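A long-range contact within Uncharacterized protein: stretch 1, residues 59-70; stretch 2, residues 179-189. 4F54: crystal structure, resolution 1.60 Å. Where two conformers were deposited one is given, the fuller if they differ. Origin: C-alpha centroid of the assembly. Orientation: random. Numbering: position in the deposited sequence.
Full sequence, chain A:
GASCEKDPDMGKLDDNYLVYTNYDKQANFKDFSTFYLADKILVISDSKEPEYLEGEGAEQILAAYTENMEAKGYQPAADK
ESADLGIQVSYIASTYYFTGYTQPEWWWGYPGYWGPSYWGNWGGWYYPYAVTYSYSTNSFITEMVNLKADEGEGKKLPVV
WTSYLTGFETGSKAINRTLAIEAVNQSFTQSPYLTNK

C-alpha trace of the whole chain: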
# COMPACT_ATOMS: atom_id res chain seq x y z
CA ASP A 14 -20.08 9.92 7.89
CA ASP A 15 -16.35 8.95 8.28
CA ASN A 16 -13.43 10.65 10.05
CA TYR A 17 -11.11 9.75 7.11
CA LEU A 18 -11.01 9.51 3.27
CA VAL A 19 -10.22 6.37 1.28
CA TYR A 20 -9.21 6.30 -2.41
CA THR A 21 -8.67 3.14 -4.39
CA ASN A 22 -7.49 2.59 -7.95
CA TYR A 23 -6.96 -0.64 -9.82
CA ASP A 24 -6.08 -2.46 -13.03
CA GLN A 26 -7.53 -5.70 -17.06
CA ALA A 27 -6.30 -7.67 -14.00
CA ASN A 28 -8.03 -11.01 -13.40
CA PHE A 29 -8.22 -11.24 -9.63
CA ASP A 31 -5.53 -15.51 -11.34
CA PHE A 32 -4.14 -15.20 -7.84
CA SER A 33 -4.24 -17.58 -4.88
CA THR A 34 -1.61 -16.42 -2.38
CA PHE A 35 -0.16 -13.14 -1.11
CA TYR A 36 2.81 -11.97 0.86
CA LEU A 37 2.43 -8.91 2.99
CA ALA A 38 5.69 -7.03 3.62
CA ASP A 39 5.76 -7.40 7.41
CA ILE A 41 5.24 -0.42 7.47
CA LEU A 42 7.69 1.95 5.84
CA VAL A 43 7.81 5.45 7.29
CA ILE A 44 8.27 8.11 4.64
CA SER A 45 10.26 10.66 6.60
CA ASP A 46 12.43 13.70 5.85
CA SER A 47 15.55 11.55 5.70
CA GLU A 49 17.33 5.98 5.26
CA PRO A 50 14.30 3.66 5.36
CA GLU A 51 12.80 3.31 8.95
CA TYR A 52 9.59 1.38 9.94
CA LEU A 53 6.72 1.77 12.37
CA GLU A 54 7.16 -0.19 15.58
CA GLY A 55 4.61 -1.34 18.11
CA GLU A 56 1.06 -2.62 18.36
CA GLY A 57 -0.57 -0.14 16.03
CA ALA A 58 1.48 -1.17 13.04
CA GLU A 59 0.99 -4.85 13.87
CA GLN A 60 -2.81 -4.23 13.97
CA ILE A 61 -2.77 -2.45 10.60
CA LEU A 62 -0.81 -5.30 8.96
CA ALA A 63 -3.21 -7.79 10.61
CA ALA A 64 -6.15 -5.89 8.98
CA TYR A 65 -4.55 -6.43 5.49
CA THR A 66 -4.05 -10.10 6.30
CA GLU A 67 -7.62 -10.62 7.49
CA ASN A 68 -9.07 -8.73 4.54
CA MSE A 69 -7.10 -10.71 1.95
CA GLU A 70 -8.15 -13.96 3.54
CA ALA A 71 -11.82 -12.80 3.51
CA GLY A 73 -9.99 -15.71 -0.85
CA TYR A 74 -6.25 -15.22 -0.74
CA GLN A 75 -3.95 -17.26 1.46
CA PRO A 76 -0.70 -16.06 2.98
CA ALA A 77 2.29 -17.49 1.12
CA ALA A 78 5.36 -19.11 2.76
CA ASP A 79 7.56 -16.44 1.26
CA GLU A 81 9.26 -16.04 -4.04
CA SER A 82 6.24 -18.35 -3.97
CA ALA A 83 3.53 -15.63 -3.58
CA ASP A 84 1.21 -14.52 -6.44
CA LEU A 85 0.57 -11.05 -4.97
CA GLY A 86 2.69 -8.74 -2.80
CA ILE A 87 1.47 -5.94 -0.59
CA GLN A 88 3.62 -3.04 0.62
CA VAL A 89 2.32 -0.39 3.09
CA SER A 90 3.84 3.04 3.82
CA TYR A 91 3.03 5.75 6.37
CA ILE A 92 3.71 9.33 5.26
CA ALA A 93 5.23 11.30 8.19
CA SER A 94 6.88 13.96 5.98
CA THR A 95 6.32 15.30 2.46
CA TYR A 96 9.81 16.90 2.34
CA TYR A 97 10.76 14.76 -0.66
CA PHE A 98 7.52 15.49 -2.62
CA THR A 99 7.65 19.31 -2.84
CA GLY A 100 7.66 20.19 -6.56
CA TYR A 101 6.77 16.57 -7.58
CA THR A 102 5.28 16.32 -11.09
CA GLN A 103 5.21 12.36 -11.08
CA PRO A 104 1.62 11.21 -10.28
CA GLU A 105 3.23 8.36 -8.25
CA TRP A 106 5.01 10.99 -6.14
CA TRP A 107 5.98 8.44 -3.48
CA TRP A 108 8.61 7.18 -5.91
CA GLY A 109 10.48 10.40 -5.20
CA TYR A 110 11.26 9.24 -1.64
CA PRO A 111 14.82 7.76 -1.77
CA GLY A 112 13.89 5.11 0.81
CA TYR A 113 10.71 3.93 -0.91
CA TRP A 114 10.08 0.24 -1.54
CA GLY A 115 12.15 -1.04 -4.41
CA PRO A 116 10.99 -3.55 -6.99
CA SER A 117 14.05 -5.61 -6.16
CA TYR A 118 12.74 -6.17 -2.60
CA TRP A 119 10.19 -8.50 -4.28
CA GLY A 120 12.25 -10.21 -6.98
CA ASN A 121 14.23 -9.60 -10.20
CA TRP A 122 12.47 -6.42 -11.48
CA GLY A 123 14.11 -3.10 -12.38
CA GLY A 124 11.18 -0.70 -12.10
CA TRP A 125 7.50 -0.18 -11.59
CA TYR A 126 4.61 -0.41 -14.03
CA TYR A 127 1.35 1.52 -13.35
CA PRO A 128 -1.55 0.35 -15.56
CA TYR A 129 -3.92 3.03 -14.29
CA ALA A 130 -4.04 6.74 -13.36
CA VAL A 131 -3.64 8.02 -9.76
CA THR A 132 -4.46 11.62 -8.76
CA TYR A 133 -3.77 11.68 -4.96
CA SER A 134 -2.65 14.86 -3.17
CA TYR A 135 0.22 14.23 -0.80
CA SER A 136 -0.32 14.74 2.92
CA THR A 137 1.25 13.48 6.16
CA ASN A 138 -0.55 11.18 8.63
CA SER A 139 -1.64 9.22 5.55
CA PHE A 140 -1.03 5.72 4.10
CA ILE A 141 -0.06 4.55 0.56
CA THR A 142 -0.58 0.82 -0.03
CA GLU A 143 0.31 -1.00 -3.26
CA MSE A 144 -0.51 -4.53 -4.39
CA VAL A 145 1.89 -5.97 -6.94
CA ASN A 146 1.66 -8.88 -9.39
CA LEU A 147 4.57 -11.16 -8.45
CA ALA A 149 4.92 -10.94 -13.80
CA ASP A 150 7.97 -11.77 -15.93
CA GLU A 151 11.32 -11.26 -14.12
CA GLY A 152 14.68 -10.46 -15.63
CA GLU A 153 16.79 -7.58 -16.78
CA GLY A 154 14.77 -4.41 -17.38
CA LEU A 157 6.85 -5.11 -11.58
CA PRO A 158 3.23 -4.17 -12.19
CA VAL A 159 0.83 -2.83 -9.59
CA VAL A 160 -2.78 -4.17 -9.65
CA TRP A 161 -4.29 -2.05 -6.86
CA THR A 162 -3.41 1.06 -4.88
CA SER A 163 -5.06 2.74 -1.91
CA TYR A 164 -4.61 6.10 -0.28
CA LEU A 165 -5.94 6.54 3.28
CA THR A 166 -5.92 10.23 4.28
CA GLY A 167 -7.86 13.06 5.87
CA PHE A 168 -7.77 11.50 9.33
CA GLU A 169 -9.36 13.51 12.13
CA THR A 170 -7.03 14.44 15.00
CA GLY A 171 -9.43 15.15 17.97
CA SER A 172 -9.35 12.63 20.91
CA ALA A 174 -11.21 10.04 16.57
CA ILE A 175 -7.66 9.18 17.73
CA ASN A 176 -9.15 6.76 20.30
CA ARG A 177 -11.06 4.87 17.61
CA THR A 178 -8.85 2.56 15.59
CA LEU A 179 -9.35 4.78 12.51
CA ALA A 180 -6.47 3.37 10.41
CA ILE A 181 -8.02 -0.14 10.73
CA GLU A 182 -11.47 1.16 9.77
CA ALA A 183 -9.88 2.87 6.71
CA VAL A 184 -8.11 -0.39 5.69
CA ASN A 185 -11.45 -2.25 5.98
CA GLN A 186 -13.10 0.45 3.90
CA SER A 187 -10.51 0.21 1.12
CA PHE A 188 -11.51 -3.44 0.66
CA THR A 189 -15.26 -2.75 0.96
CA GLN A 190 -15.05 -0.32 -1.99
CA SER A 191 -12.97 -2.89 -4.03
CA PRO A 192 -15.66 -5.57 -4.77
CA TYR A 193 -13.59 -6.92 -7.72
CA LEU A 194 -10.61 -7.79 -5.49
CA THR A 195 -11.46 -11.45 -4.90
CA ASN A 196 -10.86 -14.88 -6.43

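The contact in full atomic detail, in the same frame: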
# COMPACT_ATOMS: atom_id res chain seq x y z
N GLU A 59 1.38 -3.43 13.90
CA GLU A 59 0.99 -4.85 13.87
C GLU A 59 -0.51 -4.99 13.57
O GLU A 59 -0.86 -5.88 12.78
CB GLU A 59 1.35 -5.54 15.15
CG GLU A 59 2.86 -5.72 15.23
CD GLU A 59 3.34 -6.11 16.63
OE1 GLU A 59 2.47 -6.37 17.50
OE2 GLU A 59 4.58 -6.15 16.83
N GLN A 60 -1.35 -4.13 14.16
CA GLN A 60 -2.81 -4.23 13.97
C GLN A 60 -3.21 -3.84 12.53
O GLN A 60 -4.10 -4.46 11.94
CB GLN A 60 -3.60 -3.36 14.96
CG GLN A 60 -3.45 -3.72 16.44
CD GLN A 60 -3.84 -2.55 17.39
OE1 GLN A 60 -4.51 -1.57 17.00
NE2 GLN A 60 -3.41 -2.65 18.65
N ILE A 61 -2.52 -2.85 11.96
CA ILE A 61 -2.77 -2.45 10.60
C ILE A 61 -2.40 -3.58 9.62
O ILE A 61 -3.18 -3.94 8.75
CB ILE A 61 -2.01 -1.16 10.26
CG1 ILE A 61 -2.62 -0.01 11.10
CG2 ILE A 61 -2.05 -0.91 8.73
CD1 ILE A 61 -1.76 1.22 11.04
N LEU A 62 -1.21 -4.13 9.78
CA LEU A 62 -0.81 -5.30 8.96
C LEU A 62 -1.77 -6.48 9.14
O LEU A 62 -2.16 -7.13 8.16
CB LEU A 62 0.64 -5.68 9.29
CG LEU A 62 1.68 -4.62 8.96
CD1 LEU A 62 3.05 -4.99 9.51
CD2 LEU A 62 1.70 -4.43 7.42
N ALA A 63 -2.23 -6.72 10.38
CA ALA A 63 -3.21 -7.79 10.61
C ALA A 63 -4.51 -7.53 9.84
O ALA A 63 -5.15 -8.49 9.34
CB ALA A 63 -3.48 -8.00 12.12
N ALA A 64 -4.91 -6.25 9.72
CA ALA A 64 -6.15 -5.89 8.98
C ALA A 64 -6.01 -6.24 7.49
O ALA A 64 -6.94 -6.77 6.88
CB ALA A 64 -6.56 -4.42 9.18
N TYR A 65 -4.83 -5.99 6.90
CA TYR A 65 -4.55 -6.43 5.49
C TYR A 65 -4.67 -7.94 5.39
O TYR A 65 -5.32 -8.45 4.48
CB TYR A 65 -3.17 -5.94 5.02
CG TYR A 65 -3.25 -4.44 4.63
CD1 TYR A 65 -3.94 -4.05 3.48
CD2 TYR A 65 -2.71 -3.44 5.43
CE1 TYR A 65 -4.11 -2.70 3.13
CE2 TYR A 65 -2.84 -2.11 5.08
CZ TYR A 65 -3.53 -1.74 3.92
OH TYR A 65 -3.68 -0.40 3.58
N THR A 66 -3.99 -8.63 6.30
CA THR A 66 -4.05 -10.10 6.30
C THR A 66 -5.45 -10.67 6.36
O THR A 66 -5.82 -11.51 5.55
CB THR A 66 -3.15 -10.65 7.42
OG1 THR A 66 -1.80 -10.31 7.11
CG2 THR A 66 -3.33 -12.19 7.56
N GLU A 67 -6.23 -10.18 7.33
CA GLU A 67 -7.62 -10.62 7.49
C GLU A 67 -8.47 -10.31 6.25
O GLU A 67 -9.22 -11.12 5.76
CB GLU A 67 -8.20 -9.98 8.75
CG GLU A 67 -7.54 -10.56 10.00
CD GLU A 67 -7.72 -9.71 11.24
OE1 GLU A 67 -8.69 -8.91 11.30
OE2 GLU A 67 -6.85 -9.82 12.14
N ASN A 68 -8.32 -9.11 5.71
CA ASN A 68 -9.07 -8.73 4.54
C ASN A 68 -8.77 -9.59 3.32
O ASN A 68 -9.69 -9.99 2.62
CB ASN A 68 -8.87 -7.24 4.21
CG ASN A 68 -9.86 -6.35 4.93
OD1 ASN A 68 -11.07 -6.30 4.56
ND2 ASN A 68 -9.37 -5.66 5.99
N MSE A 69 -7.49 -9.91 3.11
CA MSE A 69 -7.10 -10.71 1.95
C MSE A 69 -7.64 -12.12 2.11
O MSE A 69 -8.15 -12.71 1.16
CB MSE A 69 -5.59 -10.75 1.77
CG MSE A 69 -5.06 -9.39 1.38
SE MSE A 69 -5.55 -8.96 -0.46
CE MSE A 69 -4.31 -10.15 -1.37
N GLU A 70 -7.58 -12.63 3.31
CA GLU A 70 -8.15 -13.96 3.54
C GLU A 70 -9.66 -13.96 3.29
O GLU A 70 -10.18 -14.92 2.72
CB GLU A 70 -7.80 -14.46 4.92
CG GLU A 70 -6.31 -14.84 5.07
CD GLU A 70 -5.83 -14.92 6.48
OE1 GLU A 70 -6.60 -14.67 7.44
OE2 GLU A 70 -4.63 -15.25 6.65
N LEU A 179 -8.86 4.33 13.83
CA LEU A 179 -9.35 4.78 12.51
C LEU A 179 -8.56 4.18 11.33
O LEU A 179 -9.12 3.92 10.28
CB LEU A 179 -9.45 6.31 12.35
CG LEU A 179 -10.57 7.05 13.12
CD1 LEU A 179 -10.50 8.54 12.78
CD2 LEU A 179 -11.98 6.50 12.87
N ALA A 180 -7.24 4.00 11.49
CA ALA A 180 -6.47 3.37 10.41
C ALA A 180 -7.09 1.99 10.02
O ALA A 180 -7.12 1.64 8.83
CB ALA A 180 -5.03 3.16 10.78
N ILE A 181 -7.47 1.19 11.02
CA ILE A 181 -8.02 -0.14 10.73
C ILE A 181 -9.36 -0.02 9.99
O ILE A 181 -9.64 -0.79 9.06
CB ILE A 181 -8.12 -1.02 12.00
CG1 ILE A 181 -6.72 -1.55 12.37
CG2 ILE A 181 -9.12 -2.17 11.83
CD1 ILE A 181 -6.54 -1.76 13.87
N GLU A 182 -10.18 0.92 10.42
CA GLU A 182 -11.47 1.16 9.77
C GLU A 182 -11.27 1.62 8.31
O GLU A 182 -12.01 1.18 7.38
CB GLU A 182 -12.31 2.17 10.57
CG GLU A 182 -12.73 1.67 11.96
CD GLU A 182 -13.41 2.74 12.80
OE1 GLU A 182 -13.79 3.78 12.25
OE2 GLU A 182 -13.57 2.54 14.02
N ALA A 183 -10.25 2.43 8.08
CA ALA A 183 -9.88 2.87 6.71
C ALA A 183 -9.38 1.69 5.84
O ALA A 183 -9.81 1.54 4.70
CB ALA A 183 -8.88 4.02 6.71
N VAL A 184 -8.52 0.81 6.40
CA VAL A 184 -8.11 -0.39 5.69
C VAL A 184 -9.33 -1.21 5.31
O VAL A 184 -9.48 -1.58 4.15
CB VAL A 184 -7.02 -1.18 6.46
CG1 VAL A 184 -6.76 -2.54 5.81
CG2 VAL A 184 -5.74 -0.37 6.59
N ASN A 185 -10.24 -1.48 6.26
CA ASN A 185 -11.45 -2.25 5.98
C ASN A 185 -12.26 -1.60 4.88
O ASN A 185 -12.74 -2.27 3.96
CB ASN A 185 -12.29 -2.39 7.24
CG ASN A 185 -11.66 -3.32 8.27
OD1 ASN A 185 -10.74 -4.08 7.96
ND2 ASN A 185 -12.12 -3.22 9.52
N GLN A 186 -12.34 -0.27 4.92
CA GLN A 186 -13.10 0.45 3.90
C GLN A 186 -12.53 0.33 2.50
O GLN A 186 -13.26 0.21 1.52
CB GLN A 186 -13.27 1.93 4.27
CG GLN A 186 -13.97 2.78 3.21
CD GLN A 186 -15.39 2.33 2.88
OE1 GLN A 186 -16.16 1.95 3.77
NE2 GLN A 186 -15.75 2.39 1.60
N SER A 187 -11.20 0.33 2.42
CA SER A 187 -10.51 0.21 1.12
C SER A 187 -10.86 -1.11 0.45
O SER A 187 -11.03 -1.17 -0.78
CB SER A 187 -8.99 0.39 1.26
OG SER A 187 -8.31 -0.76 1.82
N PHE A 188 -11.04 -2.16 1.24
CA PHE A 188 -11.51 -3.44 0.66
C PHE A 188 -12.99 -3.44 0.34
O PHE A 188 -13.40 -3.96 -0.70
CB PHE A 188 -11.13 -4.63 1.56
CG PHE A 188 -9.69 -5.00 1.47
CD1 PHE A 188 -8.74 -4.40 2.31
CD2 PHE A 188 -9.28 -5.88 0.53
CE1 PHE A 188 -7.38 -4.73 2.22
CE2 PHE A 188 -7.95 -6.21 0.42
CZ PHE A 188 -6.99 -5.62 1.27
N THR A 189 -13.82 -2.85 1.21
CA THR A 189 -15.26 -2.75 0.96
C THR A 189 -15.58 -2.09 -0.39
O THR A 189 -16.45 -2.53 -1.13
CB THR A 189 -15.95 -1.99 2.11
OG1 THR A 189 -15.68 -2.69 3.33
CG2 THR A 189 -17.45 -1.87 1.86
O HOH W 1 -5.67 0.15 2.24
O HOH W 2 -13.46 -4.85 4.65

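Residues 59-70, part of a helix that begins earlier in the chain, and helix 179-189 run in nearly the same direction, with an angle of 21° between their axes and a closest approach of 9.3 Å. They bury 555 Å² between them, although touching residues lie at least 116 positions apart in sequence. The backbones lie nearest at Ile61 and Ile181, whose CA atoms are 5.7 Å apart.

Val184 is the central knob of the packing, seated among Ile61, Ala64, Tyr65 and Asn68. Its CA-to-CB bond points toward the first helix, and its t rotamer (chi1 171°) brings both methyls into the contact. Val184 CG1 lies over the face of the Tyr65 ring, 3.7 Å from the ring centroid and 9° off the normal, a CH-pi arrangement, and also 3.9 Å from Ala64 CB. Val184 CG2 reaches Tyr65 CE2 at 3.7 Å and Ile61 CG2 at 4.3 Å. The Tyr65 CA-to-CB bond is directed sideways, but chi1 of -79° and chi2 of -70° bring the end of the side chain nearer to the second helix and present a ring face to Val184. Its hydroxyl is linked through water 1 to Ser187, the water lying 2.5 Å from Tyr65 OH and donating to Ser187 OG at 2.8 Å. Ser187 adopts the p rotamer, which lets OG donate to Val184 O (2.7 Å) in its own helix.

Asn68 combines polar and apolar contacts. With chi1 at -88° and chi2 at -74°, its amide is oriented so that Asn68 ND2 donates both to Ala64 O (2.8 Å), one turn earlier, and across the interface to Asn185 OD1 (2.9 Å, 162°). The other end of the amide is also satisfied, because water 2 donates to Asn68 OD1 and to Asn185 O, each at 2.8 Å. Asn185 meets this amide although its CA-to-CB bond points sideways; its m rotamer brings OD1 within reach.

The backbone direction of Asn68, whose CA-to-CB bond points toward the second helix, places Asn68 CB over the face of the Phe188 ring, 3.5 Å from the ring centroid and 14° off the normal. Tyr65 and selenomethionine Met69 approach the Phe188 edge instead, with Tyr65 CD1 3.7 Å from Phe188 CE1 and Met69 SE 3.8 Å from Phe188 CE2. All three chi angles of Met69 are m, a folded conformation that places the selenium beside this ring.

At the N-terminal end the packing is aliphatic. Ile61 CD1 meets Ala180 CB at 3.8 Å, while Ile181, whose chi2 of 149° lies between wells in the conformer given, extends CD1 to 3.5 Å from Gln60 CB.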